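Local coordinates for putative uncharacterized protein (Methanosarcina barkeri str. Fusaro, PDB 3P43), which probably acts as a manganese-dependent phosphoesterase of the LigD 3'-phosphoesterase DNA repair superfamily, trimming 3' ends of nucleic acid strands, at residues Leu48-Trp57 and Phe108-Ile118. Residues are numbered along the deposited sequence; the frame is centred on the assembly and turned at random.
Sequences LEMDGVLKSW and FELLKREEREI
Two beta-hairpins of the barrel face each other here, and Leu48, Met50, Lys55 and Trp57 of the first pack against Phe108, Leu110, Arg113 and Ile118 of the second. The first hairpin turns through a type I' turn from Met50 to Val53. No hydrogen bond runs directly between the segments; apolar side chains and one water join them. Leu48 CD2 sits over the centre of the Phe108 ring, 3.9 Å from its centroid and 8° off the normal, a CH-pi contact. The same ring turns its edge to the backbone, with CZ 3.2 Å from Glu49 O and the oxygen in the ring plane. With chi1 at 72°, Phe108 CG lies between its backbone N and carbonyl carbon, and the ring comes to lie under Leu48 CD2. With alanine in place of Phe108, Leu48 CD2 would probably lose the aromatic face and a gap would be likely to open beside Glu49. Met50 bends at chi2 (-104°), and its CE meets Ile118 CG2 tip to tip at 4.1 Å. Met50 CE also touches Leu110 CD1. The other branch of Ile118 ends in CD1, 3.8 Å from Trp57 CH2 at the indole edge. Arg113 crosses Met50 obliquely, with NH1 3.6 Å from SD. Its salt bridge to Asp51 is long, but water 1 links the two groups, donating to Asp51 OD2 and accepting from Arg113 NH1 at 2.7 Å. Lys55 CD lies over one guanidinium face, 3.9 Å from Arg113 NH2. Lys55 NZ and Arg113 NH2, like charges, are 4.1 Å apart. Lys55 NZ also has a long, weak ion pair with Glu75, which may offset part of the repulsion. Around the contact, Phe108 also packs on Val120 and Leu122 of strand 117-123. Trp57 meets Trp145 edge-to-face and touches Ala73 of strand 70-80 and Leu133 of strand 130-135.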
loop_
_atom_site.group_PDB
_atom_site.type_symbol
_atom_site.label_atom_id
_atom_site.label_comp_id
_atom_site.label_asym_id
_atom_site.label_seq_id
_atom_site.Cartn_x
_atom_site.Cartn_y
_atom_site.Cartn_z
ATOM N N LEU A 48 -0.527 5.247 0.463
ATOM C CA LEU A 48 -0.078 6.424 -0.275
ATOM C C LEU A 48 -0.733 7.666 0.304
ATOM O O LEU A 48 -1.950 7.694 0.516
ATOM C CB LEU A 48 -0.473 6.318 -1.750
ATOM C CG LEU A 48 0.215 5.282 -2.631
ATOM C CD1 LEU A 48 -0.491 5.198 -3.978
ATOM C CD2 LEU A 48 1.692 5.613 -2.813
ATOM N N GLU A 49 0.065 8.695 0.558
ATOM C CA GLU A 49 -0.491 9.957 1.025
ATOM C C GLU A 49 -1.188 10.663 -0.122
ATOM O O GLU A 49 -0.556 11.029 -1.114
ATOM C CB GLU A 49 0.580 10.875 1.613
ATOM C CG GLU A 49 0.035 12.254 1.975
ATOM C CD GLU A 49 1.089 13.187 2.537
ATOM O OE1 GLU A 49 2.175 12.700 2.918
ATOM O OE2 GLU A 49 0.826 14.408 2.603
ATOM N N MET A 50 -2.500 10.820 0.016
ATOM C CA MET A 50 -3.309 11.589 -0.912
ATOM C C MET A 50 -4.251 12.457 -0.095
ATOM O O MET A 50 -4.853 11.982 0.867
ATOM C CB MET A 50 -4.147 10.653 -1.786
ATOM C CG MET A 50 -3.364 9.536 -2.453
ATOM S SD MET A 50 -3.074 9.859 -4.200
ATOM C CE MET A 50 -2.281 8.344 -4.702
ATOM N N ASP A 51 -4.380 13.721 -0.476
ATOM C CA ASP A 51 -5.358 14.611 0.136
ATOM C C ASP A 51 -5.305 14.584 1.661
ATOM O O ASP A 51 -6.339 14.585 2.322
ATOM C CB ASP A 51 -6.764 14.253 -0.344
ATOM C CG ASP A 51 -6.976 14.565 -1.819
ATOM O OD1 ASP A 51 -6.951 15.762 -2.184
ATOM O OD2 ASP A 51 -7.172 13.616 -2.612
ATOM N N GLY A 52 -4.099 14.545 2.212
ATOM C CA GLY A 52 -3.922 14.631 3.651
ATOM C C GLY A 52 -4.140 13.346 4.429
ATOM O O GLY A 52 -3.847 13.294 5.624
ATOM N N VAL A 53 -4.666 12.314 3.772
ATOM C CA VAL A 53 -4.793 11.012 4.418
ATOM C C VAL A 53 -3.956 9.945 3.711
ATOM O O VAL A 53 -3.319 10.212 2.694
ATOM C CB VAL A 53 -6.269 10.537 4.536
ATOM C CG1 VAL A 53 -7.092 11.538 5.327
ATOM C CG2 VAL A 53 -6.877 10.273 3.158
ATOM N N LEU A 54 -3.954 8.740 4.269
ATOM C CA LEU A 54 -3.228 7.627 3.683
ATOM C C LEU A 54 -4.198 6.672 3.003
ATOM O O LEU A 54 -4.879 5.893 3.670
ATOM C CB LEU A 54 -2.437 6.881 4.761
ATOM C CG LEU A 54 -1.246 7.614 5.386
ATOM C CD1 LEU A 54 -0.693 6.842 6.579
ATOM C CD2 LEU A 54 -0.168 7.838 4.349
ATOM N N LYS A 55 -4.274 6.735 1.677
ATOM C CA LYS A 55 -5.095 5.785 0.931
ATOM C C LYS A 55 -4.399 4.435 1.035
ATOM O O LYS A 55 -3.184 4.350 0.846
ATOM C CB LYS A 55 -5.238 6.216 -0.533
ATOM C CG LYS A 55 -6.353 5.497 -1.293
ATOM C CD LYS A 55 -6.427 5.973 -2.745
ATOM C CE LYS A 55 -7.419 5.153 -3.557
ATOM N NZ LYS A 55 -8.808 5.262 -3.030
ATOM N N SER A 56 -5.159 3.383 1.335
ATOM C CA SER A 56 -4.546 2.137 1.795
ATOM C C SER A 56 -5.023 0.873 1.089
ATOM O O SER A 56 -6.191 0.766 0.703
ATOM C CB SER A 56 -4.752 1.982 3.306
ATOM O OG SER A 56 -4.098 3.017 4.013
ATOM N N TRP A 57 -4.105 -0.081 0.943
ATOM C CA TRP A 57 -4.403 -1.390 0.366
ATOM C C TRP A 57 -3.756 -2.484 1.201
ATOM O O TRP A 57 -2.619 -2.330 1.653
ATOM C CB TRP A 57 -3.860 -1.509 -1.063
ATOM C CG TRP A 57 -4.520 -0.628 -2.095
ATOM C CD1 TRP A 57 -5.497 -0.988 -2.975
ATOM C CD2 TRP A 57 -4.219 0.747 -2.370
ATOM N NE1 TRP A 57 -5.830 0.080 -3.778
ATOM C CE2 TRP A 57 -5.058 1.157 -3.425
ATOM C CE3 TRP A 57 -3.316 1.673 -1.826
ATOM C CZ2 TRP A 57 -5.033 2.453 -3.940
ATOM C CZ3 TRP A 57 -3.293 2.957 -2.337
ATOM C CH2 TRP A 57 -4.142 3.335 -3.386
ATOM N N PHE A 108 7.022 9.836 -2.778
ATOM C CA PHE A 108 6.668 9.424 -4.123
ATOM C C PHE A 108 6.192 10.597 -4.963
ATOM O O PHE A 108 5.756 11.618 -4.429
ATOM C CB PHE A 108 5.608 8.321 -4.087
ATOM C CG PHE A 108 4.247 8.790 -3.670
ATOM C CD1 PHE A 108 3.298 9.134 -4.623
ATOM C CD2 PHE A 108 3.908 8.879 -2.330
ATOM C CE1 PHE A 108 2.037 9.559 -4.246
ATOM C CE2 PHE A 108 2.646 9.303 -1.947
ATOM C CZ PHE A 108 1.711 9.646 -2.908
ATOM N N GLU A 109 6.304 10.442 -6.280
ATOM C CA GLU A 109 5.763 11.396 -7.234
ATOM C C GLU A 109 4.575 10.728 -7.903
ATOM O O GLU A 109 4.685 9.598 -8.385
ATOM C CB GLU A 109 6.818 11.771 -8.275
ATOM C CG GLU A 109 7.957 12.621 -7.724
ATOM C CD GLU A 109 9.264 12.456 -8.491
ATOM O OE1 GLU A 109 9.578 11.323 -8.924
ATOM O OE2 GLU A 109 9.992 13.463 -8.641
ATOM N N LEU A 110 3.436 11.413 -7.914
ATOM C CA LEU A 110 2.226 10.861 -8.505
ATOM C C LEU A 110 2.212 11.141 -9.998
ATOM O O LEU A 110 2.207 12.294 -10.417
ATOM C CB LEU A 110 0.982 11.461 -7.849
ATOM C CG LEU A 110 -0.377 11.001 -8.377
ATOM C CD1 LEU A 110 -0.644 9.553 -7.984
ATOM C CD2 LEU A 110 -1.489 11.912 -7.869
ATOM N N LEU A 111 2.205 10.080 -10.798
ATOM C CA LEU A 111 2.299 10.217 -12.243
ATOM C C LEU A 111 0.924 10.291 -12.881
ATOM O O LEU A 111 0.730 10.987 -13.872
ATOM C CB LEU A 111 3.093 9.055 -12.845
ATOM C CG LEU A 111 4.492 8.882 -12.250
ATOM C CD1 LEU A 111 5.232 7.757 -12.948
ATOM C CD2 LEU A 111 5.275 10.189 -12.339
ATOM N N LYS A 112 -0.031 9.583 -12.294
ATOM C CA LYS A 112 -1.355 9.450 -12.877
ATOM C C LYS A 112 -2.317 8.949 -11.812
ATOM O O LYS A 112 -1.948 8.131 -10.968
ATOM C CB LYS A 112 -1.305 8.462 -14.048
ATOM C CG LYS A 112 -2.640 8.173 -14.725
ATOM C CD LYS A 112 -2.479 7.072 -15.774
ATOM C CE LYS A 112 -3.808 6.655 -16.390
ATOM N NZ LYS A 112 -4.108 7.384 -17.653
ATOM N N ARG A 113 -3.541 9.455 -11.836
ATOM C CA ARG A 113 -4.576 8.943 -10.949
ATOM C C ARG A 113 -5.946 9.098 -11.562
ATOM O O ARG A 113 -6.346 10.192 -11.964
ATOM C CB ARG A 113 -4.558 9.618 -9.577
ATOM C CG ARG A 113 -5.766 9.229 -8.735
ATOM C CD ARG A 113 -5.560 9.455 -7.250
ATOM N NE ARG A 113 -6.688 8.932 -6.482
ATOM C CZ ARG A 113 -7.127 9.449 -5.338
ATOM N NH1 ARG A 113 -6.536 10.515 -4.820
ATOM N NH2 ARG A 113 -8.167 8.907 -4.718
ATOM N N GLU A 114 -6.663 7.987 -11.621
ATOM C CA GLU A 114 -8.027 7.971 -12.110
ATOM C C GLU A 114 -8.783 6.992 -11.236
ATOM O O GLU A 114 -8.179 6.309 -10.413
ATOM C CB GLU A 114 -8.059 7.558 -13.588
ATOM C CG GLU A 114 -7.483 8.620 -14.520
ATOM C CD GLU A 114 -7.298 8.139 -15.952
ATOM O OE1 GLU A 114 -7.418 6.916 -16.205
ATOM O OE2 GLU A 114 -7.021 8.995 -16.825
ATOM N N GLU A 115 -10.099 6.935 -11.392
ATOM C CA GLU A 115 -10.920 6.068 -10.558
ATOM C C GLU A 115 -10.358 4.638 -10.474
ATOM O O GLU A 115 -10.274 4.058 -9.386
ATOM C CB GLU A 115 -12.369 6.065 -11.060
ATOM C CG GLU A 115 -13.298 5.077 -10.366
ATOM C CD GLU A 115 -13.595 5.428 -8.916
ATOM O OE1 GLU A 115 -13.068 6.446 -8.414
ATOM O OE2 GLU A 115 -14.366 4.676 -8.276
ATOM N N ARG A 116 -9.951 4.084 -11.614
ATOM C CA ARG A 116 -9.495 2.694 -11.663
ATOM C C ARG A 116 -7.998 2.505 -11.879
ATOM O O ARG A 116 -7.551 1.398 -12.183
ATOM C CB ARG A 116 -10.231 1.925 -12.761
ATOM C CG ARG A 116 -11.643 1.497 -12.411
ATOM C CD ARG A 116 -12.114 0.417 -13.378
ATOM N NE ARG A 116 -11.675 0.696 -14.739
ATOM C CZ ARG A 116 -10.668 0.080 -15.350
ATOM N NH1 ARG A 116 -9.991 -0.879 -14.730
ATOM N NH2 ARG A 116 -10.348 0.416 -16.595
ATOM N N GLU A 117 -7.215 3.563 -11.729
ATOM C CA GLU A 117 -5.796 3.444 -12.012
ATOM C C GLU A 117 -4.970 4.474 -11.271
ATOM O O GLU A 117 -5.343 5.645 -11.190
ATOM C CB GLU A 117 -5.529 3.528 -13.518
ATOM C CG GLU A 117 -4.078 3.256 -13.901
ATOM C CD GLU A 117 -3.842 3.295 -15.409
ATOM O OE1 GLU A 117 -4.796 3.589 -16.163
ATOM O OE2 GLU A 117 -2.698 3.034 -15.839
ATOM N N ILE A 118 -3.853 4.012 -10.718
ATOM C CA ILE A 118 -2.905 4.872 -10.029
ATOM C C ILE A 118 -1.488 4.484 -10.429
ATOM O O ILE A 118 -1.119 3.309 -10.381
ATOM C CB ILE A 118 -3.072 4.791 -8.501
ATOM C CG1 ILE A 118 -4.477 5.263 -8.109
ATOM C CG2 ILE A 118 -2.008 5.622 -7.805
ATOM C CD1 ILE A 118 -4.758 5.249 -6.622
HETATM O O HOH W 1 -7.834 11.078 -2.483
#